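Local coordinates for acetyl-CoA acetyltransferase (Bacillus anthracis, PDB 3SS6), which probably catalyses the thiolase reaction, the reversible condensation of two acetyl-CoA molecules to acetoacetyl-CoA with release of coenzyme A, at residues Val27-Leu32 and Thr63-Thr68; Val34-Glu39 and Ser255-Leu260; Glu53-His58 and Thr83-Gln88. All blocks are in the same frame, centred on the assembly; numbering follows the deposited sequence.

Contact 1 of 3, residues Val27-Leu32 and Thr63-Thr68; sequences VTPVEL and TDEANT
T28 OG1 is held by two bonds: it donates to E65 OE2 at 2.6 Å and accepts from E31 N, a longer bond with T28 OG1 and E31 N 3.2 Å apart. The donor hydroxyl meets E65 OE2 on its syn lone pair. The first torsion of T28 (72°) sets OG1 between the backbone N and the carbonyl carbon, where it can serve both partners. In return E31 folds back over the turn, and its OE1 takes the backbone N-H of T28 at 3.0 Å (T28 N to E31 OE1). T28 and E31 thus form a capping box at the start of helix 29-43, with T28 as N-cap. E65 comes to this helix end with its chain extended beyond CG, and its second oxygen, OE1, accepts from V30 N at 3.2 Å, the N-H standing 32° out of the carboxylate plane. Both oxygens are therefore used, and the helix N-terminus would be expected to favour the charged carboxylate. V30 CG2 lies against E65 OE1 at 3.2 Å and, more loosely, against T68 CG2. V30 also packs on T71 and A75 of helix 68-75, while P29 rests on H58 and A120.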
ATOM      1  N   VAL A  27     -10.765   6.482  16.854  1.00 14.61           N
ATOM      2  CA  VAL A  27     -12.025   7.177  16.632  1.00 12.40           C
ATOM      3  C   VAL A  27     -11.920   7.971  15.333  1.00 13.43           C
ATOM      4  O   VAL A  27     -10.912   8.654  15.118  1.00 14.75           O
ATOM      5  CB  VAL A  27     -12.347   8.111  17.808  1.00 15.07           C
ATOM      6  CG1 VAL A  27     -13.646   8.855  17.581  1.00 17.24           C
ATOM      7  CG2 VAL A  27     -12.426   7.299  19.114  1.00 17.80           C
ATOM      8  N   THR A  28     -12.950   7.887  14.483  1.00 13.30           N
ATOM      9  CA  THR A  28     -12.963   8.656  13.237  1.00 12.60           C
ATOM     10  C   THR A  28     -13.501  10.068  13.479  1.00 12.87           C
ATOM     11  O   THR A  28     -14.073  10.349  14.539  1.00 12.30           O
ATOM     12  CB  THR A  28     -13.838   8.004  12.138  1.00 13.72           C
ATOM     13  OG1 THR A  28     -15.228   8.155  12.463  1.00 14.48           O
ATOM     14  CG2 THR A  28     -13.497   6.528  11.961  1.00 16.91           C
ATOM     15  N   PRO A  29     -13.323  10.967  12.495  1.00 11.25           N
ATOM     16  CA  PRO A  29     -13.830  12.326  12.731  1.00 11.44           C
ATOM     17  C   PRO A  29     -15.338  12.365  12.957  1.00 11.97           C
ATOM     18  O   PRO A  29     -15.799  13.118  13.818  1.00 11.82           O
ATOM     19  CB  PRO A  29     -13.443  13.076  11.442  1.00 11.27           C
ATOM     20  CG  PRO A  29     -12.219  12.355  10.937  1.00 12.73           C
ATOM     21  CD  PRO A  29     -12.520  10.880  11.259  1.00 12.44           C
ATOM     22  N   VAL A  30     -16.106  11.598  12.191  1.00 11.45           N
ATOM     23  CA  VAL A  30     -17.554  11.567  12.412  1.00 10.88           C
ATOM     24  C   VAL A  30     -17.878  11.054  13.812  1.00 12.99           C
ATOM     25  O   VAL A  30     -18.694  11.643  14.515  1.00 13.16           O
ATOM     26  CB  VAL A  30     -18.287  10.735  11.334  1.00 12.21           C
ATOM     27  CG1 VAL A  30     -19.730  10.416  11.768  1.00 13.26           C
ATOM     28  CG2 VAL A  30     -18.274  11.488   9.998  1.00 13.67           C
ATOM     29  N   GLU A  31     -17.197   9.994  14.237  1.00 13.79           N
ATOM     30  CA  GLU A  31     -17.451   9.434  15.564  1.00 12.60           C
ATOM     31  C   GLU A  31     -17.152  10.432  16.670  1.00 14.30           C
ATOM     32  O   GLU A  31     -17.837  10.462  17.695  1.00 14.52           O
ATOM     33  CB  GLU A  31     -16.639   8.157  15.761  1.00 15.88           C
ATOM     34  CG  GLU A  31     -17.110   7.040  14.849  1.00 15.54           C
ATOM     35  CD  GLU A  31     -16.202   5.834  14.880  1.00 21.29           C
ATOM     36  OE1 GLU A  31     -15.044   5.966  15.317  1.00 15.90           O
ATOM     37  OE2 GLU A  31     -16.645   4.750  14.447  1.00 25.22           O
ATOM     38  N   LEU A  32     -16.144  11.264  16.437  1.00 11.28           N
ATOM     39  CA  LEU A  32     -15.676  12.207  17.449  1.00 11.81           C
ATOM     40  C   LEU A  32     -16.604  13.423  17.499  1.00 11.33           C
ATOM     41  O   LEU A  32     -16.803  14.026  18.549  1.00 12.69           O
ATOM     42  CB  LEU A  32     -14.235  12.621  17.135  1.00 13.50           C
ATOM     43  CG  LEU A  32     -13.531  13.587  18.097  1.00 14.01           C
ATOM     44  CD1 LEU A  32     -13.715  13.128  19.552  1.00 17.08           C
ATOM     45  CD2 LEU A  32     -12.037  13.667  17.730  1.00 11.43           C
ATOM     46  N   THR A  63     -12.754  10.303   2.320  1.00 12.17           N
ATOM     47  CA  THR A  63     -13.756   9.912   1.338  1.00 11.93           C
ATOM     48  C   THR A  63     -14.696   8.814   1.832  1.00 12.89           C
ATOM     49  O   THR A  63     -15.765   8.601   1.238  1.00 13.89           O
ATOM     50  CB  THR A  63     -13.099   9.512  -0.009  1.00 15.57           C
ATOM     51  OG1 THR A  63     -11.946   8.712   0.253  1.00 17.60           O
ATOM     52  CG2 THR A  63     -12.657  10.761  -0.751  1.00 16.88           C
ATOM     53  N   ASP A  64     -14.315   8.132   2.914  1.00 13.66           N
ATOM     54  CA  ASP A  64     -15.185   7.116   3.506  1.00 13.63           C
ATOM     55  C   ASP A  64     -16.214   7.716   4.478  1.00 14.99           C
ATOM     56  O   ASP A  64     -17.098   7.007   4.980  1.00 15.55           O
ATOM     57  CB  ASP A  64     -14.391   5.938   4.116  1.00 14.83           C
ATOM     58  CG  ASP A  64     -13.616   6.304   5.378  1.00 20.21           C
ATOM     59  OD1 ASP A  64     -13.579   7.487   5.770  1.00 19.81           O
ATOM     60  OD2 ASP A  64     -13.010   5.383   5.972  1.00 22.95           O
ATOM     61  N   GLU A  65     -16.100   9.021   4.689  1.00 13.61           N
ATOM     62  CA  GLU A  65     -17.018   9.790   5.510  1.00 13.67           C
ATOM     63  C   GLU A  65     -17.167  11.105   4.746  1.00 14.18           C
ATOM     64  O   GLU A  65     -16.860  12.170   5.268  1.00 17.62           O
ATOM     65  CB  GLU A  65     -16.459  10.012   6.914  1.00 13.34           C
ATOM     66  CG  GLU A  65     -16.379   8.735   7.734  1.00 12.27           C
ATOM     67  CD  GLU A  65     -15.984   8.978   9.175  1.00 14.85           C
ATOM     68  OE1 GLU A  65     -15.465  10.070   9.477  1.00 13.63           O
ATOM     69  OE2 GLU A  65     -16.193   8.071  10.005  1.00 14.98           O
ATOM     70  N   ALA A  66     -17.661  11.021   3.518  1.00 12.84           N
ATOM     71  CA  ALA A  66     -17.820  12.188   2.647  1.00 13.33           C
ATOM     72  C   ALA A  66     -18.771  13.221   3.214  1.00 13.06           C
ATOM     73  O   ALA A  66     -19.862  12.909   3.545  1.00 14.16           O
ATOM     74  CB  ALA A  66     -18.262  11.770   1.299  1.00 16.09           C
ATOM     75  N   ASN A  67     -18.312  14.451   3.248  1.00 13.17           N
ATOM     76  CA  ASN A  67     -19.071  15.545   3.814  1.00 12.01           C
ATOM     77  C   ASN A  67     -19.210  15.230   5.298  1.00 14.25           C
ATOM     78  O   ASN A  67     -20.186  14.773   5.752  1.00 13.65           O
ATOM     79  CB  ASN A  67     -20.429  15.756   3.194  1.00 13.86           C
ATOM     80  CG  ASN A  67     -21.076  17.029   3.689  1.00 14.30           C
ATOM     81  OD1 ASN A  67     -20.610  17.593   4.603  1.00 13.16           O
ATOM     82  ND2 ASN A  67     -22.136  17.445   3.049  1.00 12.95           N
ATOM     83  N   THR A  68     -18.155  15.491   6.038  1.00 11.79           N
ATOM     84  CA  THR A  68     -18.156  15.161   7.428  1.00 11.97           C
ATOM     85  C   THR A  68     -19.329  15.703   8.209  1.00 12.91           C
ATOM     86  O   THR A  68     -19.852  15.045   9.040  1.00 11.28           O
ATOM     87  CB  THR A  68     -16.893  15.744   8.121  1.00 10.97           C
ATOM     88  OG1 THR A  68     -15.762  15.557   7.311  1.00 13.18           O
ATOM     89  CG2 THR A  68     -16.667  15.152   9.515  1.00 13.45           C
TER

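Contact 2 of 3, residues Val34-Glu39 and Ser255-Leu260; sequences VPVLQE and SAVLVL
V36 does the close work here. Its CG1, anti to the backbone N, presses on V257 CG2 at 3.5 Å, tighter than usual for two methyls, as the two side chains slide past each other in opposite directions. The other branch, CG2, meets S255 OG at 3.1 Å. That hydroxyl is taken up by L32 O, one turn back along the helix. The helix is kinked at this point, since P35 has no N-H to give and V36 N makes no bond to the preceding turn, so the serine supplies a donor to a carbonyl that V36 N does not serve. Next along, L37 fits less snugly. L37 starts out pointing away from the strand, yet with CG anti to the carbonyl carbon (chi1 -72°) the chain swings back, and CD2 ends 3.9 Å from V257 CG2, crossing that valine at about a right angle. The two axes run nearly parallel, 22° apart and 7.9 Å at closest approach, so helix 29-43 lies along strand 252-262 as an outer helix on the N-terminal sheet of the thiolase fold. V13 and V114, on the strands flanking 252-262, widen the bed for V36 and L37. Through A256 and L258 the strand's opposite face meets helix 352-370, and L258 and L260 pack on helix 93-107, so the sheet is buried on both sides. The helix is looser where it turns from the strand. V34, P35, Q38 and E39 are partly exposed there and make no contact with 255-260; Q38 NE2 bonds instead to A76 O, and E39 forms a salt bridge with R43.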
ATOM      1  N   VAL A  34     -19.940  13.340  16.662  1.00 14.21           N
ATOM      2  CA  VAL A  34     -21.304  12.967  17.043  1.00 13.37           C
ATOM      3  C   VAL A  34     -21.727  13.324  18.483  1.00 14.66           C
ATOM      4  O   VAL A  34     -22.714  14.015  18.672  1.00 13.06           O
ATOM      5  CB  VAL A  34     -21.597  11.473  16.729  1.00 15.17           C
ATOM      6  CG1 VAL A  34     -22.806  10.991  17.520  1.00 16.76           C
ATOM      7  CG2 VAL A  34     -21.822  11.283  15.214  1.00 13.72           C
ATOM      8  N   PRO A  35     -20.985  12.861  19.503  1.00 15.54           N
ATOM      9  CA  PRO A  35     -21.473  13.115  20.867  1.00 14.70           C
ATOM     10  C   PRO A  35     -21.445  14.594  21.246  1.00 14.96           C
ATOM     11  O   PRO A  35     -22.234  15.030  22.098  1.00 14.56           O
ATOM     12  CB  PRO A  35     -20.506  12.313  21.757  1.00 18.18           C
ATOM     13  CG  PRO A  35     -19.298  12.068  20.900  1.00 17.51           C
ATOM     14  CD  PRO A  35     -19.780  12.011  19.475  1.00 15.06           C
ATOM     15  N   VAL A  36     -20.544  15.342  20.621  1.00 13.55           N
ATOM     16  CA  VAL A  36     -20.430  16.775  20.875  1.00 14.24           C
ATOM     17  C   VAL A  36     -21.570  17.537  20.186  1.00 13.96           C
ATOM     18  O   VAL A  36     -22.146  18.472  20.764  1.00 14.65           O
ATOM     19  CB  VAL A  36     -19.032  17.296  20.474  1.00 16.71           C
ATOM     20  CG1 VAL A  36     -18.901  18.771  20.790  1.00 17.28           C
ATOM     21  CG2 VAL A  36     -17.962  16.512  21.229  1.00 17.86           C
ATOM     22  N   LEU A  37     -21.904  17.135  18.960  1.00 13.39           N
ATOM     23  CA  LEU A  37     -23.091  17.664  18.295  1.00 13.06           C
ATOM     24  C   LEU A  37     -24.328  17.418  19.151  1.00 14.85           C
ATOM     25  O   LEU A  37     -25.154  18.310  19.347  1.00 14.76           O
ATOM     26  CB  LEU A  37     -23.302  16.972  16.952  1.00 13.36           C
ATOM     27  CG  LEU A  37     -22.318  17.358  15.855  1.00 14.42           C
ATOM     28  CD1 LEU A  37     -22.519  16.455  14.642  1.00 17.20           C
ATOM     29  CD2 LEU A  37     -22.477  18.832  15.466  1.00 14.35           C
ATOM     30  N   GLN A  38     -24.461  16.191  19.645  1.00 13.79           N
ATOM     31  CA  GLN A  38     -25.631  15.833  20.450  1.00 13.85           C
ATOM     32  C   GLN A  38     -25.769  16.672  21.717  1.00 13.90           C
ATOM     33  O   GLN A  38     -26.856  17.181  22.019  1.00 16.03           O
ATOM     34  CB  GLN A  38     -25.612  14.340  20.789  1.00 15.68           C
ATOM     35  CG  GLN A  38     -25.811  13.463  19.556  1.00 16.53           C
ATOM     36  CD  GLN A  38     -25.562  11.988  19.831  1.00 20.01           C
ATOM     37  OE1 GLN A  38     -24.757  11.636  20.692  1.00 19.82           O
ATOM     38  NE2 GLN A  38     -26.252  11.121  19.097  1.00 19.61           N
ATOM     39  N   GLU A  39     -24.666  16.831  22.444  1.00 13.59           N
ATOM     40  CA  GLU A  39     -24.708  17.589  23.693  1.00 14.73           C
ATOM     41  C   GLU A  39     -24.922  19.071  23.411  1.00 14.88           C
ATOM     42  O   GLU A  39     -25.640  19.744  24.145  1.00 15.65           O
ATOM     43  CB  GLU A  39     -23.435  17.361  24.515  1.00 15.45           C
ATOM     44  CG  GLU A  39     -23.414  18.122  25.852  1.00 19.75           C
ATOM     45  CD  GLU A  39     -24.494  17.670  26.840  1.00 21.88           C
ATOM     46  OE1 GLU A  39     -25.036  16.550  26.705  1.00 22.67           O
ATOM     47  OE2 GLU A  39     -24.787  18.453  27.771  1.00 23.93           O
ATOM     48  N   SER A 255     -12.977  17.497  19.001  1.00 11.08           N
ATOM     49  CA  SER A 255     -14.053  18.201  18.306  1.00 10.35           C
ATOM     50  C   SER A 255     -14.582  19.318  19.190  1.00 12.96           C
ATOM     51  O   SER A 255     -14.371  19.317  20.414  1.00 14.65           O
ATOM     52  CB  SER A 255     -15.188  17.234  17.943  1.00 12.67           C
ATOM     53  OG  SER A 255     -15.740  16.642  19.117  1.00 14.75           O
ATOM     54  N   ALA A 256     -15.244  20.293  18.571  1.00 11.11           N
ATOM     55  CA  ALA A 256     -15.802  21.418  19.319  1.00 11.18           C
ATOM     56  C   ALA A 256     -16.944  22.028  18.523  1.00 13.40           C
ATOM     57  O   ALA A 256     -16.838  22.185  17.307  1.00 13.51           O
ATOM     58  CB  ALA A 256     -14.719  22.464  19.594  1.00 13.13           C
ATOM     59  N   VAL A 257     -18.033  22.376  19.206  1.00 11.80           N
ATOM     60  CA  VAL A 257     -19.279  22.715  18.526  1.00 14.04           C
ATOM     61  C   VAL A 257     -19.968  23.863  19.264  1.00 15.75           C
ATOM     62  O   VAL A 257     -19.994  23.876  20.493  1.00 17.88           O
ATOM     63  CB  VAL A 257     -20.228  21.477  18.539  1.00 17.85           C
ATOM     64  CG1 VAL A 257     -21.569  21.807  17.972  1.00 18.18           C
ATOM     65  CG2 VAL A 257     -19.607  20.310  17.740  1.00 21.12           C
ATOM     66  N   LEU A 258     -20.495  24.827  18.512  1.00 13.65           N
ATOM     67  CA  LEU A 258     -21.333  25.881  19.084  1.00 13.07           C
ATOM     68  C   LEU A 258     -22.733  25.759  18.495  1.00 13.75           C
ATOM     69  O   LEU A 258     -22.898  25.308  17.360  1.00 14.05           O
ATOM     70  CB  LEU A 258     -20.790  27.266  18.726  1.00 15.69           C
ATOM     71  CG  LEU A 258     -19.542  27.817  19.413  1.00 18.93           C
ATOM     72  CD1 LEU A 258     -18.340  26.911  19.164  1.00 26.63           C
ATOM     73  CD2 LEU A 258     -19.306  29.213  18.859  1.00 22.20           C
ATOM     74  N   VAL A 259     -23.742  26.191  19.253  1.00 13.63           N
ATOM     75  CA  VAL A 259     -25.068  26.380  18.678  1.00 13.87           C
ATOM     76  C   VAL A 259     -25.254  27.883  18.505  1.00 14.12           C
ATOM     77  O   VAL A 259     -25.088  28.653  19.462  1.00 15.12           O
ATOM     78  CB  VAL A 259     -26.197  25.816  19.579  1.00 13.17           C
ATOM     79  CG1 VAL A 259     -27.569  26.141  18.975  1.00 15.39           C
ATOM     80  CG2 VAL A 259     -26.026  24.297  19.771  1.00 13.62           C
ATOM     81  N   LEU A 260     -25.556  28.299  17.278  1.00 12.78           N
ATOM     82  CA  LEU A 260     -25.748  29.711  16.970  1.00 13.95           C
ATOM     83  C   LEU A 260     -27.156  29.929  16.458  1.00 14.15           C
ATOM     84  O   LEU A 260     -27.723  29.057  15.796  1.00 14.64           O
ATOM     85  CB  LEU A 260     -24.744  30.166  15.897  1.00 13.15           C
ATOM     86  CG  LEU A 260     -23.263  29.998  16.241  1.00 16.07           C
ATOM     87  CD1 LEU A 260     -22.691  28.663  15.691  1.00 16.00           C
ATOM     88  CD2 LEU A 260     -22.480  31.169  15.685  1.00 19.78           C
TER

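Contact 3 of 3, residues Glu53-His58 and Thr83-Gln88; sequences EVILGH and TGYTIQ. With K (potassium ion), chain F.
Backbone hydrogen bonds come first: the two strands run parallel, and from V54 to H58 the segment 53-58 alternately gives and takes. V54 N donates to T83 O, V54 O accepts from Y85 N, L56 N reaches Y85 O, and L56 O takes I87 N at 2.8 Å, the shortest of the five. H58 N closes the series on I87 O at 2.9 Å, nearly along the C=O axis.

Among polar side chains, E53 bends at chi2 (94°) so that OE2 receives T83 OG1 at 2.7 Å from above the carboxylate plane. The same oxygen forms a salt bridge with R89 of the second subunit, while OE1 takes a hydrogen bond from Q104.

The contacts round the Y85 ring make up a third group. I55 CG2 stands over one ring face, 4.2 Å from the Y85 ring centroid in a CH-pi contact, and also touches I87 CD1 at 3.7 Å. The E53 carboxylate comes to the ring edge, its plane almost perpendicular to the ring.

At the far tip Y85 OH binds potassium at 3.1 Å, with S100 and with Y85 and S100 of the second subunit as further ligands.

The pair forms a beta-alpha-beta unit with helix 68-75. That helix covers V54 and L56, helix 93-107 covers I55 and I87, strand 112-120 flanks 53-57, and strand 83-88 pairs antiparallel with the second subunit.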
ATOM      1  N   GLU A  53     -28.747  23.748   9.706  1.00 15.47           N
ATOM      2  CA  GLU A  53     -27.506  23.362   9.049  1.00 14.32           C
ATOM      3  C   GLU A  53     -26.479  22.992  10.110  1.00 13.08           C
ATOM      4  O   GLU A  53     -26.465  23.580  11.187  1.00 13.90           O
ATOM      5  CB  GLU A  53     -26.966  24.558   8.262  1.00 15.48           C
ATOM      6  CG  GLU A  53     -25.810  24.270   7.327  1.00 18.98           C
ATOM      7  CD  GLU A  53     -26.288  23.984   5.921  1.00 19.15           C
ATOM      8  OE1 GLU A  53     -26.487  24.942   5.142  1.00 17.09           O
ATOM      9  OE2 GLU A  53     -26.465  22.796   5.605  1.00 17.61           O
ATOM     10  N   VAL A  54     -25.634  22.015   9.796  1.00 12.63           N
ATOM     11  CA  VAL A  54     -24.435  21.723  10.583  1.00 12.11           C
ATOM     12  C   VAL A  54     -23.251  22.081   9.698  1.00 13.37           C
ATOM     13  O   VAL A  54     -23.179  21.630   8.564  1.00 13.85           O
ATOM     14  CB  VAL A  54     -24.346  20.231  10.953  1.00 13.34           C
ATOM     15  CG1 VAL A  54     -22.996  19.900  11.591  1.00 13.60           C
ATOM     16  CG2 VAL A  54     -25.512  19.858  11.898  1.00 16.13           C
ATOM     17  N   ILE A  55     -22.343  22.916  10.192  1.00 10.84           N
ATOM     18  CA  ILE A  55     -21.166  23.288   9.404  1.00 10.11           C
ATOM     19  C   ILE A  55     -19.923  22.947  10.205  1.00 11.05           C
ATOM     20  O   ILE A  55     -19.763  23.421  11.331  1.00 12.46           O
ATOM     21  CB  ILE A  55     -21.156  24.800   9.089  1.00 12.62           C
ATOM     22  CG1 ILE A  55     -22.502  25.218   8.510  1.00 13.70           C
ATOM     23  CG2 ILE A  55     -20.012  25.136   8.104  1.00 12.40           C
ATOM     24  CD1 ILE A  55     -22.569  26.707   8.166  1.00 13.23           C
ATOM     25  N   LEU A  56     -19.061  22.095   9.656  1.00 11.23           N
ATOM     26  CA  LEU A  56     -17.846  21.689  10.363  1.00 12.20           C
ATOM     27  C   LEU A  56     -16.582  22.026   9.592  1.00 10.76           C
ATOM     28  O   LEU A  56     -16.490  21.770   8.379  1.00 11.47           O
ATOM     29  CB  LEU A  56     -17.840  20.175  10.625  1.00 12.29           C
ATOM     30  CG  LEU A  56     -18.887  19.618  11.591  1.00 11.70           C
ATOM     31  CD1 LEU A  56     -18.661  18.123  11.759  1.00 12.97           C
ATOM     32  CD2 LEU A  56     -18.768  20.334  12.927  1.00 12.17           C
ATOM     33  N   GLY A  57     -15.567  22.484  10.312  1.00 10.58           N
ATOM     34  CA  GLY A  57     -14.263  22.726   9.729  1.00 10.20           C
ATOM     35  C   GLY A  57     -13.524  21.402   9.897  1.00 12.26           C
ATOM     36  O   GLY A  57     -13.585  20.797  10.961  1.00 14.36           O
ATOM     37  N   HIS A  58     -12.874  20.921   8.843  1.00 11.12           N
ATOM     38  CA  HIS A  58     -12.151  19.652   8.908  1.00 10.73           C
ATOM     39  C   HIS A  58     -10.960  19.644   7.944  1.00 12.54           C
ATOM     40  O   HIS A  58     -11.154  19.721   6.741  1.00 14.61           O
ATOM     41  CB  HIS A  58     -13.134  18.530   8.581  1.00 10.29           C
ATOM     42  CG  HIS A  58     -12.617  17.156   8.861  1.00 11.09           C
ATOM     43  ND1 HIS A  58     -13.230  16.024   8.373  1.00 11.72           N
ATOM     44  CD2 HIS A  58     -11.553  16.730   9.579  1.00  9.08           C
ATOM     45  CE1 HIS A  58     -12.564  14.958   8.777  1.00 11.90           C
ATOM     46  NE2 HIS A  58     -11.541  15.359   9.510  1.00 10.59           N
ATOM     47  N   THR A  83     -29.337  19.510   7.091  1.00 15.49           N
ATOM     48  CA  THR A  83     -28.272  19.392   6.107  1.00 13.10           C
ATOM     49  C   THR A  83     -26.939  19.817   6.708  1.00 15.82           C
ATOM     50  O   THR A  83     -26.886  20.261   7.843  1.00 15.79           O
ATOM     51  CB  THR A  83     -28.598  20.233   4.856  1.00 14.62           C
ATOM     52  OG1 THR A  83     -28.812  21.604   5.236  1.00 15.02           O
ATOM     53  CG2 THR A  83     -29.881  19.716   4.203  1.00 15.54           C
ATOM     54  N   GLY A  84     -25.860  19.699   5.943  1.00 14.15           N
ATOM     55  CA  GLY A  84     -24.575  20.121   6.461  1.00 12.33           C
ATOM     56  C   GLY A  84     -23.571  20.261   5.342  1.00 13.04           C
ATOM     57  O   GLY A  84     -23.775  19.740   4.241  1.00 11.86           O
ATOM     58  N   TYR A  85     -22.492  20.981   5.626  1.00 11.99           N
ATOM     59  CA  TYR A  85     -21.358  21.050   4.710  1.00 12.22           C
ATOM     60  C   TYR A  85     -20.086  21.280   5.478  1.00 12.03           C
ATOM     61  O   TYR A  85     -20.118  21.674   6.646  1.00 11.79           O
ATOM     62  CB  TYR A  85     -21.535  22.083   3.588  1.00 11.94           C
ATOM     63  CG  TYR A  85     -21.601  23.559   3.942  1.00 11.53           C
ATOM     64  CD1 TYR A  85     -20.529  24.401   3.685  1.00 11.65           C
ATOM     65  CD2 TYR A  85     -22.765  24.118   4.451  1.00 13.47           C
ATOM     66  CE1 TYR A  85     -20.605  25.773   3.946  1.00 12.08           C
ATOM     67  CE2 TYR A  85     -22.851  25.485   4.725  1.00 13.64           C
ATOM     68  CZ  TYR A  85     -21.765  26.303   4.465  1.00 15.28           C
ATOM     69  OH  TYR A  85     -21.849  27.651   4.717  1.00 15.04           O
ATOM     70  N   THR A  86     -18.970  20.987   4.817  1.00 11.96           N
ATOM     71  CA  THR A  86     -17.699  20.876   5.504  1.00 10.74           C
ATOM     72  C   THR A  86     -16.711  21.859   4.897  1.00 10.44           C
ATOM     73  O   THR A  86     -16.686  22.061   3.667  1.00 12.04           O
ATOM     74  CB  THR A  86     -17.200  19.408   5.438  1.00 12.21           C
ATOM     75  OG1 THR A  86     -18.237  18.538   5.919  1.00 11.40           O
ATOM     76  CG2 THR A  86     -15.977  19.209   6.298  1.00 12.09           C
ATOM     77  N   ILE A  87     -15.912  22.486   5.756  1.00 11.62           N
ATOM     78  CA  ILE A  87     -15.043  23.582   5.337  1.00 11.86           C
ATOM     79  C   ILE A  87     -13.562  23.279   5.575  1.00 11.55           C
ATOM     80  O   ILE A  87     -13.184  22.738   6.619  1.00 12.28           O
ATOM     81  CB  ILE A  87     -15.441  24.889   6.069  1.00 13.97           C
ATOM     82  CG1 ILE A  87     -16.773  25.400   5.498  1.00 13.89           C
ATOM     83  CG2 ILE A  87     -14.334  25.950   5.936  1.00 15.63           C
ATOM     84  CD1 ILE A  87     -17.279  26.663   6.170  1.00 17.93           C
ATOM     85  N   GLN A  88     -12.742  23.656   4.596  1.00 11.68           N
ATOM     86  CA  GLN A  88     -11.305  23.506   4.721  1.00 11.15           C
ATOM     87  C   GLN A  88     -10.644  24.869   4.526  1.00 14.07           C
ATOM     88  O   GLN A  88     -10.640  25.407   3.430  1.00 13.49           O
ATOM     89  CB  GLN A  88     -10.746  22.529   3.678  1.00 12.44           C
ATOM     90  CG  GLN A  88      -9.666  21.540   4.179  1.00 13.18           C
ATOM     91  CD  GLN A  88      -8.320  22.174   4.448  1.00 11.89           C
ATOM     92  OE1 GLN A  88      -8.164  23.388   4.368  1.00 13.38           O
ATOM     93  NE2 GLN A  88      -7.325  21.357   4.774  1.00 13.71           N
TER
HETATM   94  K     K F 395     -19.582  29.448   3.599  1.00 23.53           K

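Helix 29-43 ties contacts 1 and 2 together: L32 O of the first accepts S255 OG of the second at 2.9 Å. Contact 1 meets contact 3 through two hydrogen bonds, T68 OG1 with H58 ND1 at 2.8 Å and N67 OD1 with T86 OG1 at 2.9 Å, which pin the 63-68 loop to the strand pair. Contacts 2 and 3, centres about 12 Å apart, reach the same sheet and touch where L37 CD2 packs on V54 CG1. Strand 83-88 leads into C91, found oxidised to S-hydroxycysteine and probably the acyl-accepting nucleophile, as in other thiolases. Contacts 1 and 3 both touch the second subunit, whereas no other chain touches contact 2.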